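Local coordinates for protein dihydrodipicolinate synthase (Bacillus clausii KSM-K16, PDB 3E96) that probably catalyses the lyase reaction that forms 4-hydroxy-tetrahydrodipicolinate through a Schiff base with pyruvate, at residues 13-18 and 222-227; 109-114 and 141-146; 167-172 and 193-198; 175-180 and 204-209. One frame throughout, in Å; residues are numbered along the deposited sequence.

Contact 1: 13-18 and 222-227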
loop_
_atom_site.group_PDB
_atom_site.type_symbol
_atom_site.label_atom_id
_atom_site.label_comp_id
_atom_site.label_asym_id
_atom_site.label_seq_id
_atom_site.Cartn_x
_atom_site.Cartn_y
_atom_site.Cartn_z
ATOM N N GLU B 13 5.222 26.689 -2.320
ATOM C CA GLU B 13 4.389 27.207 -1.236
ATOM C C GLU B 13 3.164 27.845 -1.880
ATOM O O GLU B 13 3.030 29.070 -1.955
ATOM C CB GLU B 13 5.170 28.229 -0.405
ATOM C CG GLU B 13 6.438 27.640 0.201
ATOM C CD GLU B 13 7.172 28.613 1.103
ATOM O OE1 GLU B 13 7.124 29.828 0.830
ATOM O OE2 GLU B 13 7.808 28.158 2.075
ATOM N N THR B 14 2.272 26.984 -2.354
ATOM C CA THR B 14 1.056 27.407 -3.029
ATOM C C THR B 14 0.165 26.166 -3.084
ATOM O O THR B 14 0.364 25.231 -2.313
ATOM C CB THR B 14 1.389 27.890 -4.466
ATOM O OG1 THR B 14 0.203 28.360 -5.114
ATOM C CG2 THR B 14 1.999 26.748 -5.283
ATOM N N ILE B 15 -0.813 26.157 -3.980
ATOM C CA ILE B 15 -1.697 25.004 -4.118
ATOM C C ILE B 15 -1.073 23.978 -5.065
ATOM O O ILE B 15 -0.662 24.324 -6.174
ATOM C CB ILE B 15 -3.068 25.398 -4.730
ATOM C CG1 ILE B 15 -3.827 26.339 -3.795
ATOM C CG2 ILE B 15 -3.894 24.142 -5.010
ATOM C CD1 ILE B 15 -5.012 27.021 -4.471
ATOM N N SER B 16 -0.988 22.727 -4.625
ATOM C CA SER B 16 -0.479 21.659 -5.475
ATOM C C SER B 16 -1.719 20.894 -5.914
ATOM O O SER B 16 -2.319 20.168 -5.118
ATOM C CB SER B 16 0.459 20.725 -4.702
ATOM O OG SER B 16 1.743 21.303 -4.550
ATOM N N GLY B 17 -2.120 21.090 -7.169
ATOM C CA GLY B 17 -3.297 20.411 -7.684
ATOM C C GLY B 17 -2.975 18.987 -8.089
ATOM O O GLY B 17 -1.997 18.751 -8.802
ATOM N N ILE B 18 -3.792 18.039 -7.632
ATOM C CA ILE B 18 -3.579 16.629 -7.949
ATOM C C ILE B 18 -4.677 16.239 -8.921
ATOM O O ILE B 18 -5.833 16.086 -8.532
ATOM C CB ILE B 18 -3.702 15.728 -6.700
ATOM C CG1 ILE B 18 -3.075 16.413 -5.479
ATOM C CG2 ILE B 18 -3.030 14.384 -6.977
ATOM C CD1 ILE B 18 -1.622 16.783 -5.636
ATOM N N LYS B 222 -12.384 27.792 -5.995
ATOM C CA LYS B 222 -12.646 27.698 -4.560
ATOM C C LYS B 222 -11.342 27.484 -3.803
ATOM O O LYS B 222 -11.144 28.040 -2.721
ATOM C CB LYS B 222 -13.609 26.548 -4.250
ATOM C CG LYS B 222 -15.050 26.820 -4.644
ATOM C CD LYS B 222 -15.967 25.691 -4.195
ATOM C CE LYS B 222 -17.423 25.989 -4.543
ATOM N NZ LYS B 222 -17.922 27.215 -3.855
ATOM N N ALA B 223 -10.457 26.671 -4.375
ATOM C CA ALA B 223 -9.169 26.399 -3.756
ATOM C C ALA B 223 -8.352 27.684 -3.760
ATOM O O ALA B 223 -7.701 28.023 -2.770
ATOM C CB ALA B 223 -8.436 25.303 -4.527
ATOM N N VAL B 224 -8.395 28.403 -4.880
ATOM C CA VAL B 224 -7.661 29.656 -5.006
ATOM C C VAL B 224 -8.155 30.676 -3.984
ATOM O O VAL B 224 -7.362 31.411 -3.403
ATOM C CB VAL B 224 -7.797 30.252 -6.432
ATOM C CG1 VAL B 224 -7.167 31.640 -6.481
ATOM C CG2 VAL B 224 -7.103 29.343 -7.438
ATOM N N GLU B 225 -9.466 30.718 -3.764
ATOM C CA GLU B 225 -10.027 31.656 -2.797
ATOM C C GLU B 225 -9.473 31.384 -1.401
ATOM O O GLU B 225 -9.167 32.320 -0.661
ATOM C CB GLU B 225 -11.554 31.552 -2.762
ATOM C CG GLU B 225 -12.235 31.829 -4.090
ATOM C CD GLU B 225 -13.748 31.760 -3.992
ATOM O OE1 GLU B 225 -14.410 31.639 -5.049
ATOM O OE2 GLU B 225 -14.277 31.833 -2.860
ATOM N N MET B 226 -9.340 30.107 -1.042
ATOM C CA MET B 226 -8.820 29.756 0.277
ATOM C C MET B 226 -7.364 30.175 0.404
ATOM O O MET B 226 -6.966 30.726 1.428
ATOM C CB MET B 226 -8.940 28.247 0.552
ATOM C CG MET B 226 -8.396 27.839 1.939
ATOM S SD MET B 226 -8.626 26.088 2.426
ATOM C CE MET B 226 -10.320 26.166 3.090
ATOM N N LEU B 227 -6.569 29.906 -0.631
ATOM C CA LEU B 227 -5.154 30.262 -0.602
ATOM C C LEU B 227 -4.973 31.765 -0.443
ATOM O O LEU B 227 -4.159 32.218 0.357
ATOM C CB LEU B 227 -4.446 29.811 -1.885
ATOM C CG LEU B 227 -2.953 30.163 -1.959
ATOM C CD1 LEU B 227 -2.171 29.330 -0.945
ATOM C CD2 LEU B 227 -2.427 29.911 -3.368
#

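Contact 2: 109-114 and 141-146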
loop_
_atom_site.group_PDB
_atom_site.type_symbol
_atom_site.label_atom_id
_atom_site.label_comp_id
_atom_site.label_asym_id
_atom_site.label_seq_id
_atom_site.Cartn_x
_atom_site.Cartn_y
_atom_site.Cartn_z
ATOM N N ALA B 109 10.161 18.175 -10.673
ATOM C CA ALA B 109 10.517 17.520 -9.426
ATOM C C ALA B 109 9.697 16.246 -9.299
ATOM O O ALA B 109 8.852 15.960 -10.145
ATOM C CB ALA B 109 10.218 18.448 -8.244
ATOM N N VAL B 110 9.965 15.481 -8.247
ATOM C CA VAL B 110 9.214 14.260 -7.983
ATOM C C VAL B 110 8.668 14.315 -6.565
ATOM O O VAL B 110 9.211 15.021 -5.709
ATOM C CB VAL B 110 10.096 12.984 -8.094
ATOM C CG1 VAL B 110 10.590 12.807 -9.518
ATOM C CG2 VAL B 110 11.264 13.067 -7.114
ATOM N N MET B 111 7.573 13.598 -6.333
ATOM C CA MET B 111 6.987 13.490 -5.001
ATOM C C MET B 111 7.073 12.007 -4.677
ATOM O O MET B 111 6.497 11.170 -5.378
ATOM C CB MET B 111 5.515 13.919 -4.961
ATOM C CG MET B 111 4.849 13.650 -3.584
ATOM S SD MET B 111 3.049 13.844 -3.545
ATOM C CE MET B 111 2.540 12.403 -4.472
ATOM N N ILE B 112 7.809 11.671 -3.630
ATOM C CA ILE B 112 7.937 10.276 -3.256
ATOM C C ILE B 112 6.793 9.915 -2.320
ATOM O O ILE B 112 6.690 10.450 -1.213
ATOM C CB ILE B 112 9.273 10.000 -2.537
ATOM C CG1 ILE B 112 10.436 10.585 -3.345
ATOM C CG2 ILE B 112 9.467 8.495 -2.376
ATOM C CD1 ILE B 112 11.786 10.458 -2.645
ATOM N N HIS B 113 5.923 9.021 -2.783
ATOM C CA HIS B 113 4.795 8.565 -1.981
ATOM C C HIS B 113 5.321 7.880 -0.736
ATOM O O HIS B 113 6.476 7.461 -0.690
ATOM C CB HIS B 113 3.955 7.546 -2.757
ATOM C CG HIS B 113 3.027 8.158 -3.756
ATOM N ND1 HIS B 113 1.834 8.747 -3.398
ATOM C CD2 HIS B 113 3.126 8.289 -5.100
ATOM C CE1 HIS B 113 1.236 9.216 -4.481
ATOM N NE2 HIS B 113 2.000 8.951 -5.526
ATOM N N MET B 114 4.471 7.774 0.277
ATOM C CA MET B 114 4.852 7.079 1.494
ATOM C C MET B 114 4.945 5.625 1.037
ATOM O O MET B 114 4.081 5.153 0.300
ATOM C CB MET B 114 3.749 7.222 2.551
ATOM C CG MET B 114 4.099 6.644 3.920
ATOM S SD MET B 114 5.303 7.665 4.826
ATOM C CE MET B 114 5.929 6.413 6.111
ATOM N N LEU B 141 10.111 15.809 -3.117
ATOM C CA LEU B 141 9.216 16.084 -2.001
ATOM C C LEU B 141 8.883 14.704 -1.458
ATOM O O LEU B 141 8.985 13.710 -2.181
ATOM C CB LEU B 141 7.912 16.749 -2.444
ATOM C CG LEU B 141 7.936 18.190 -2.944
ATOM C CD1 LEU B 141 8.419 18.230 -4.384
ATOM C CD2 LEU B 141 6.536 18.767 -2.843
ATOM N N VAL B 142 8.507 14.632 -0.187
ATOM C CA VAL B 142 8.122 13.358 0.401
ATOM C C VAL B 142 6.717 13.501 0.980
ATOM O O VAL B 142 6.366 14.556 1.523
ATOM C CB VAL B 142 9.089 12.915 1.527
ATOM C CG1 VAL B 142 10.505 12.754 0.971
ATOM C CG2 VAL B 142 9.066 13.919 2.657
ATOM N N TYR B 143 5.911 12.452 0.831
ATOM C CA TYR B 143 4.551 12.437 1.358
ATOM C C TYR B 143 4.658 11.631 2.651
ATOM O O TYR B 143 4.833 10.414 2.626
ATOM C CB TYR B 143 3.590 11.745 0.383
ATOM C CG TYR B 143 2.139 12.084 0.653
ATOM C CD1 TYR B 143 1.584 13.280 0.185
ATOM C CD2 TYR B 143 1.332 11.238 1.409
ATOM C CE1 TYR B 143 0.258 13.622 0.466
ATOM C CE2 TYR B 143 0.008 11.569 1.696
ATOM C CZ TYR B 143 -0.522 12.761 1.223
ATOM O OH TYR B 143 -1.828 13.094 1.511
ATOM N N PHE B 144 4.553 12.330 3.775
ATOM C CA PHE B 144 4.702 11.746 5.108
ATOM C C PHE B 144 3.321 11.604 5.754
ATOM O O PHE B 144 2.730 12.599 6.172
ATOM C CB PHE B 144 5.583 12.694 5.927
ATOM C CG PHE B 144 6.259 12.056 7.100
ATOM C CD1 PHE B 144 7.351 11.215 6.916
ATOM C CD2 PHE B 144 5.821 12.319 8.392
ATOM C CE1 PHE B 144 8.001 10.644 8.006
ATOM C CE2 PHE B 144 6.460 11.755 9.490
ATOM C CZ PHE B 144 7.557 10.913 9.295
ATOM N N LYS B 145 2.817 10.375 5.856
ATOM C CA LYS B 145 1.479 10.176 6.402
ATOM C C LYS B 145 1.249 9.082 7.439
ATOM O O LYS B 145 0.108 8.868 7.845
ATOM C CB LYS B 145 0.497 9.946 5.253
ATOM C CG LYS B 145 0.666 8.605 4.556
ATOM C CD LYS B 145 -0.474 8.385 3.575
ATOM C CE LYS B 145 -0.481 6.982 3.014
ATOM N NZ LYS B 145 -1.686 6.772 2.152
ATOM N N ASP B 146 2.297 8.391 7.869
ATOM C CA ASP B 146 2.139 7.326 8.862
ATOM C C ASP B 146 2.449 7.831 10.280
ATOM O O ASP B 146 3.600 8.098 10.617
ATOM C CB ASP B 146 3.057 6.143 8.522
ATOM C CG ASP B 146 2.804 4.939 9.406
ATOM O OD1 ASP B 146 2.073 5.077 10.409
ATOM O OD2 ASP B 146 3.340 3.853 9.102
#

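Contact 3: 167-172 and 193-198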
loop_
_atom_site.group_PDB
_atom_site.type_symbol
_atom_site.label_atom_id
_atom_site.label_comp_id
_atom_site.label_asym_id
_atom_site.label_seq_id
_atom_site.Cartn_x
_atom_site.Cartn_y
_atom_site.Cartn_z
ATOM N N LYS B 167 5.101 17.040 2.144
ATOM C CA LYS B 167 3.652 17.103 2.164
ATOM C C LYS B 167 3.326 16.332 3.432
ATOM O O LYS B 167 3.306 15.102 3.435
ATOM C CB LYS B 167 3.055 16.424 0.928
ATOM C CG LYS B 167 3.210 17.269 -0.330
ATOM C CD LYS B 167 2.529 16.643 -1.536
ATOM C CE LYS B 167 2.554 17.598 -2.726
ATOM N NZ LYS B 167 1.861 17.016 -3.907
ATOM N N TYR B 168 3.138 17.071 4.522
ATOM C CA TYR B 168 2.845 16.472 5.821
ATOM C C TYR B 168 1.381 16.065 5.816
ATOM O O TYR B 168 0.500 16.913 5.673
ATOM C CB TYR B 168 3.113 17.481 6.932
ATOM C CG TYR B 168 3.315 16.829 8.274
ATOM C CD1 TYR B 168 4.540 16.249 8.613
ATOM C CD2 TYR B 168 2.273 16.762 9.196
ATOM C CE1 TYR B 168 4.721 15.617 9.842
ATOM C CE2 TYR B 168 2.438 16.134 10.419
ATOM C CZ TYR B 168 3.660 15.562 10.742
ATOM O OH TYR B 168 3.810 14.936 11.963
ATOM N N ALA B 169 1.125 14.771 5.981
ATOM C CA ALA B 169 -0.238 14.264 5.919
ATOM C C ALA B 169 -0.741 13.549 7.165
ATOM O O ALA B 169 -1.602 12.670 7.080
ATOM C CB ALA B 169 -0.383 13.360 4.696
ATOM N N ILE B 170 -0.184 13.911 8.315
ATOM C CA ILE B 170 -0.614 13.353 9.587
ATOM C C ILE B 170 -1.372 14.518 10.210
ATOM O O ILE B 170 -0.789 15.571 10.475
ATOM C CB ILE B 170 0.583 12.977 10.480
ATOM C CG1 ILE B 170 1.446 11.930 9.769
ATOM C CG2 ILE B 170 0.086 12.439 11.819
ATOM C CD1 ILE B 170 2.703 11.541 10.530
ATOM N N ASN B 171 -2.672 14.345 10.424
ATOM C CA ASN B 171 -3.479 15.424 10.980
ATOM C C ASN B 171 -3.348 15.557 12.484
ATOM O O ASN B 171 -4.323 15.473 13.228
ATOM C CB ASN B 171 -4.943 15.249 10.566
ATOM C CG ASN B 171 -5.137 15.429 9.070
ATOM O OD1 ASN B 171 -4.500 16.292 8.455
ATOM N ND2 ASN B 171 -6.015 14.624 8.476
ATOM N N ASP B 172 -2.113 15.782 12.908
ATOM C CA ASP B 172 -1.775 15.950 14.311
ATOM C C ASP B 172 -1.109 17.320 14.348
ATOM O O ASP B 172 0.081 17.442 14.053
ATOM C CB ASP B 172 -0.787 14.858 14.724
ATOM C CG ASP B 172 -0.504 14.861 16.210
ATOM O OD1 ASP B 172 -0.379 15.957 16.785
ATOM O OD2 ASP B 172 -0.394 13.765 16.798
ATOM N N CYS B 193 0.474 21.256 3.465
ATOM C CA CYS B 193 -0.560 20.464 4.122
ATOM C C CYS B 193 -1.004 19.427 3.095
ATOM O O CYS B 193 -1.606 19.775 2.079
ATOM C CB CYS B 193 -1.750 21.335 4.512
ATOM S SG CYS B 193 -3.174 20.372 5.072
ATOM N N GLY B 194 -0.702 18.160 3.353
ATOM C CA GLY B 194 -1.062 17.111 2.410
ATOM C C GLY B 194 -2.466 16.560 2.550
ATOM O O GLY B 194 -2.819 15.602 1.859
ATOM N N THR B 195 -3.275 17.162 3.421
ATOM C CA THR B 195 -4.635 16.680 3.635
ATOM C C THR B 195 -5.752 17.598 3.131
ATOM O O THR B 195 -6.907 17.479 3.540
ATOM C CB THR B 195 -4.850 16.332 5.122
ATOM O OG1 THR B 195 -4.377 17.404 5.943
ATOM C CG2 THR B 195 -4.071 15.055 5.475
ATOM N N ALA B 196 -5.374 18.514 2.243
ATOM C CA ALA B 196 -6.279 19.442 1.572
ATOM C C ALA B 196 -7.027 20.509 2.363
ATOM O O ALA B 196 -6.745 20.766 3.531
ATOM C CB ALA B 196 -7.265 18.652 0.704
ATOM N N GLU B 197 -7.988 21.130 1.687
ATOM C CA GLU B 197 -8.767 22.234 2.237
ATOM C C GLU B 197 -9.396 22.110 3.619
ATOM O O GLU B 197 -9.464 23.102 4.342
ATOM C CB GLU B 197 -9.829 22.668 1.217
ATOM C CG GLU B 197 -9.225 23.329 -0.030
ATOM C CD GLU B 197 -8.961 22.356 -1.169
ATOM O OE1 GLU B 197 -8.811 21.142 -0.914
ATOM O OE2 GLU B 197 -8.893 22.814 -2.332
ATOM N N LYS B 198 -9.863 20.925 4.001
ATOM C CA LYS B 198 -10.468 20.785 5.324
ATOM C C LYS B 198 -9.438 21.096 6.409
ATOM O O LYS B 198 -9.759 21.682 7.441
ATOM C CB LYS B 198 -11.008 19.364 5.534
ATOM C CG LYS B 198 -11.546 19.115 6.949
ATOM C CD LYS B 198 -12.174 17.735 7.091
ATOM C CE LYS B 198 -12.637 17.491 8.524
ATOM N NZ LYS B 198 -13.183 16.118 8.719
#

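Contact 4: 175-180 and 204-209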
loop_
_atom_site.group_PDB
_atom_site.type_symbol
_atom_site.label_atom_id
_atom_site.label_comp_id
_atom_site.label_asym_id
_atom_site.label_seq_id
_atom_site.Cartn_x
_atom_site.Cartn_y
_atom_site.Cartn_z
ATOM N N ARG B 175 2.088 17.874 16.526
ATOM C CA ARG B 175 3.235 17.228 15.891
ATOM C C ARG B 175 3.752 18.066 14.733
ATOM O O ARG B 175 4.956 18.296 14.604
ATOM C CB ARG B 175 2.871 15.842 15.351
ATOM C CG ARG B 175 2.950 14.722 16.362
ATOM C CD ARG B 175 2.673 13.373 15.696
ATOM N NE ARG B 175 3.755 12.927 14.812
ATOM C CZ ARG B 175 3.857 11.685 14.343
ATOM N NH1 ARG B 175 2.942 10.779 14.668
ATOM N NH2 ARG B 175 4.884 11.332 13.580
ATOM N N PHE B 176 2.837 18.515 13.878
ATOM C CA PHE B 176 3.219 19.318 12.728
ATOM C C PHE B 176 3.893 20.622 13.156
ATOM O O PHE B 176 4.958 20.973 12.647
ATOM C CB PHE B 176 1.994 19.621 11.851
ATOM C CG PHE B 176 2.293 20.536 10.695
ATOM C CD1 PHE B 176 3.163 20.139 9.684
ATOM C CD2 PHE B 176 1.761 21.819 10.656
ATOM C CE1 PHE B 176 3.503 21.014 8.653
ATOM C CE2 PHE B 176 2.093 22.701 9.633
ATOM C CZ PHE B 176 2.968 22.299 8.629
ATOM N N ALA B 177 3.287 21.332 14.103
ATOM C CA ALA B 177 3.859 22.595 14.566
ATOM C C ALA B 177 5.272 22.413 15.122
ATOM O O ALA B 177 6.140 23.271 14.926
ATOM C CB ALA B 177 2.959 23.224 15.626
ATOM N N LYS B 178 5.504 21.298 15.805
ATOM C CA LYS B 178 6.812 21.033 16.385
ATOM C C LYS B 178 7.874 20.662 15.349
ATOM O O LYS B 178 9.003 21.150 15.416
ATOM C CB LYS B 178 6.717 19.923 17.437
ATOM C CG LYS B 178 8.029 19.627 18.154
ATOM C CD LYS B 178 8.588 20.862 18.859
ATOM C CE LYS B 178 9.972 20.591 19.445
ATOM N NZ LYS B 178 10.532 21.795 20.129
ATOM N N VAL B 179 7.532 19.812 14.386
ATOM C CA VAL B 179 8.535 19.430 13.397
ATOM C C VAL B 179 8.939 20.626 12.534
ATOM O O VAL B 179 10.102 20.759 12.159
ATOM C CB VAL B 179 8.064 18.244 12.503
ATOM C CG1 VAL B 179 6.961 18.687 11.547
ATOM C CG2 VAL B 179 9.265 17.679 11.740
ATOM N N VAL B 180 7.988 21.504 12.232
ATOM C CA VAL B 180 8.292 22.697 11.447
ATOM C C VAL B 180 9.335 23.525 12.202
ATOM O O VAL B 180 10.241 24.108 11.607
ATOM C CB VAL B 180 7.032 23.574 11.245
ATOM C CG1 VAL B 180 7.426 24.978 10.779
ATOM C CG2 VAL B 180 6.112 22.923 10.221
ATOM N N TRP B 204 -1.998 25.936 8.178
ATOM C CA TRP B 204 -1.455 27.249 7.832
ATOM C C TRP B 204 -1.065 28.027 9.081
ATOM O O TRP B 204 0.029 28.590 9.155
ATOM C CB TRP B 204 -2.470 28.049 7.007
ATOM C CG TRP B 204 -1.867 29.229 6.301
ATOM C CD1 TRP B 204 -1.631 30.471 6.820
ATOM C CD2 TRP B 204 -1.392 29.262 4.949
ATOM N NE1 TRP B 204 -1.038 31.276 5.872
ATOM C CE2 TRP B 204 -0.880 30.558 4.716
ATOM C CE3 TRP B 204 -1.350 28.320 3.912
ATOM C CZ2 TRP B 204 -0.329 30.936 3.483
ATOM C CZ3 TRP B 204 -0.802 28.697 2.687
ATOM C CH2 TRP B 204 -0.301 29.993 2.485
ATOM N N HIS B 205 -1.965 28.052 10.061
ATOM C CA HIS B 205 -1.714 28.743 11.322
ATOM C C HIS B 205 -0.486 28.155 12.019
ATOM O O HIS B 205 0.265 28.870 12.686
ATOM C CB HIS B 205 -2.933 28.618 12.240
ATOM C CG HIS B 205 -2.685 29.076 13.644
ATOM N ND1 HIS B 205 -2.488 30.399 13.973
ATOM C CD2 HIS B 205 -2.578 28.381 14.801
ATOM C CE1 HIS B 205 -2.271 30.500 15.273
ATOM N NE2 HIS B 205 -2.321 29.290 15.798
ATOM N N ALA B 206 -0.288 26.851 11.854
ATOM C CA ALA B 206 0.834 26.155 12.475
ATOM C C ALA B 206 2.160 26.223 11.708
ATOM O O ALA B 206 3.187 25.757 12.211
ATOM C CB ALA B 206 0.456 24.694 12.732
ATOM N N GLY B 207 2.153 26.778 10.499
ATOM C CA GLY B 207 3.404 26.891 9.761
ATOM C C GLY B 207 3.430 26.485 8.296
ATOM O O GLY B 207 4.413 26.754 7.602
ATOM N N ALA B 208 2.372 25.840 7.815
ATOM C CA ALA B 208 2.334 25.418 6.415
ATOM C C ALA B 208 2.138 26.630 5.508
ATOM O O ALA B 208 1.472 27.591 5.891
ATOM C CB ALA B 208 1.201 24.418 6.198
ATOM N N LYS B 209 2.711 26.584 4.307
ATOM C CA LYS B 209 2.574 27.692 3.367
ATOM C C LYS B 209 2.037 27.234 2.016
ATOM O O LYS B 209 2.161 27.936 1.012
ATOM C CB LYS B 209 3.916 28.410 3.189
ATOM C CG LYS B 209 4.371 29.139 4.442
ATOM C CD LYS B 209 5.709 29.823 4.241
ATOM C CE LYS B 209 6.133 30.554 5.503
ATOM N NZ LYS B 209 7.410 31.290 5.308
#

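Contact 1: 13-18 and 222-227
Ile-15 carries this contact: its CD1 rests on the backbone of helix 220-231, 3.3 Å from Ala-223 O. Ile-15 CD1 also lies 3.8 Å from Ala-223 CB and the same from Leu-227 CB, with Val-224 CG2 a little farther off. One strand side chain therefore meets three residues of the helix. CG1 of Ile-15 is anti to its carbonyl carbon (chi1 -64°), and from there it also touches Leu-227 CD2 at 3.9 Å. Leu-227 uses CD2 a second time, against Thr-14 OG1 at 3.5 Å. No hydrogen bond joins the two segments. Ala-223 O, under the Ile-15 methyl, takes the helical bond from Leu-227 N.

Farther out, Phe-211 and Ser-213 of strand 210-213 touch Ile-15, and Phe-211 also touches Leu-227. Backbone bonds from Thr-14 and Ser-16 to Phe-211 fix strand 15-17 on this side, while Gly-17 bonds to Val-49 and Val-51. Trp-204 of helix 200-206 packs on Leu-227. The short segments of strand and helix run nearly antiparallel, at 161°, with axes 10.1 Å apart. This is the layering of a TIM barrel, here between the first strand and the helix that follows the eighth.

Contact 2: 109-114 and 141-146
Leu-141 is gripped through both backbone polar atoms by strand 109-112. Its N donates to Val-110 O at 2.9 Å, and its O accepts from Ile-112 N at 2.8 Å in a nearly straight bond (175°). The next bond runs from Tyr-143 N to Ile-112 O, 3.0 Å. The pairs are parallel, Met-111 with Leu-141 and Ile-112 with Val-142. Met-111 bonds through its backbone to Ala-86 and Ile-88 on the neighbouring strand.

Met-111 and Tyr-143 lie side by side and point the same way. SD of Met-111 is 4.0 Å from Tyr-143 CD1, an oblique Met-aromatic contact. Met-111 CE lies over one face of the His-113 ring, toward the rim. Met-114 bends at chi2 (73°); its SD lies obliquely beside the Phe-144 ring and 3.8 Å from Lys-145 N. That buried N has no partner in the model. Asp-146 CB meets Met-114 CE. The polar ends bond outside the segments: Tyr-143 OH to Gly-194 O, His-113 NE2 to Cys-53 O and Asp-146 OD1 to Glu-148 N.

Helix 122-136 covers Ile-112 and Val-142. The whole is a beta-alpha-beta unit of the TIM barrel, and it holds Tyr-143, the enzyme's predicted proton donor/acceptor.

Contact 3: 167-172 and 193-198
Tyr-168 and Gly-194 join two neighbouring strands of the TIM barrel, 163-168 and 190-193, at their C-terminal ends. In this fold the active site lies at that end. Lys-167, the predicted Schiff-base lysine, belongs to the first of these segments.

The backbone link is one hydrogen bond, from Gly-194 N to Tyr-168 O at 2.9 Å. The N-H...O angle is 162°, yet the donor sits above the carbonyl plane, 46° out of it. Tyr-168 and Cys-193 form a parallel bridge. The Gly-194 backbone packs closely beside Ala-169; their CA atoms are the nearest pair across the contact, 4.6 Å from Ala-169 CA to Gly-194 CA. Asn-171 is the centre of an inverse gamma turn, and Asp-172 follows at the N-cap position of helix 173-180.

Apolar contact is slight. Ala-169 CB meets Thr-195 CG2 at 4.1 Å. Phe-203 of helix 200-206 packs on Tyr-168, Asn-171, Cys-193 and Thr-195, so one ring touches both segments.

The polar side-chain bonds come last. Tyr-168 OH is bonded to Asp-151 OD1, and Asp-172 OD1 to Arg-175 N. Within 193-198, Thr-195 N makes a weak bond to Cys-193 SG, 3.6 Å. Across the contact, Asn-171 and Thr-195 meet tip to tip. The hydroxyl of Thr-195 stands between its backbone N and carbonyl carbon (chi1 48°). Thr-195 OG1 donates to Asn-171 OD1 at 2.7 Å, in the amide plane and on a lone pair.

Contact 4: 175-180 and 204-209
Phe-176 presents the edge of its ring to the 204-209 segment. Ala-208 N lies in the ring plane, 3.6 Å from Phe-176 CE2. Ala-206 CB is also at the edge, near the plane, 3.8 Å from Phe-176 CD2. Ala-208 CB touches Phe-176 CZ at 3.7 Å. One face of the Phe-176 ring is covered by Val-180 CG2 of its own helix, 3.5 Å above the plane and offset toward the rim. The rings of Phe-203 and Tyr-168 also meet Phe-176. CG of Phe-176 is anti to the backbone N (chi1 176°), on a CB that already points at the other segment.

The Trp-204 ring has Ala-208 O and Lys-209 CA over one face, both toward its rim. It also packs on Leu-230 and Arg-231 of helix 220-231.

In the TIM barrel these segments belong to two successive outer helices, 173-180 and 200-206. The second ends in a Schellman motif at Gly-207, where phi is positive (134°). Gly-207 N bonds back to Trp-204 O.

Beside the ring, the helices meet closely at two alanines. Ala-177 CB is 4.1 Å from Ala-206 CB. Arg-181 NH1 bonds to both Ala-177 O and Ala-206 O.

Contacts 1, 2 and 3 share the barrel sheet; contact 4 lies outside it between two helices. Contacts 2 and 3 carry the predicted active-site residues: Tyr-143, the proton donor/acceptor, and Lys-167, the Schiff-base lysine. Contacts 1 and 2 are on opposite sides of the chain's centre, their centres 18 Å apart. Lys-167 reaches between them: Lys-167 NZ is 3.4 Å from Met-111 SD and 3.9 Å from Ile-18 CD1. The Ile-15 side chain is about 9 Å from that of Lys-167, and so is that of Phe-176. Contacts 2 and 3 also meet through a probable hydrogen bond from Ala-169 N to Phe-144 O, 2.7 Å. Contact 4 backs contact 3, with Tyr-168 CD2 3.5 Å from Phe-176 CD1.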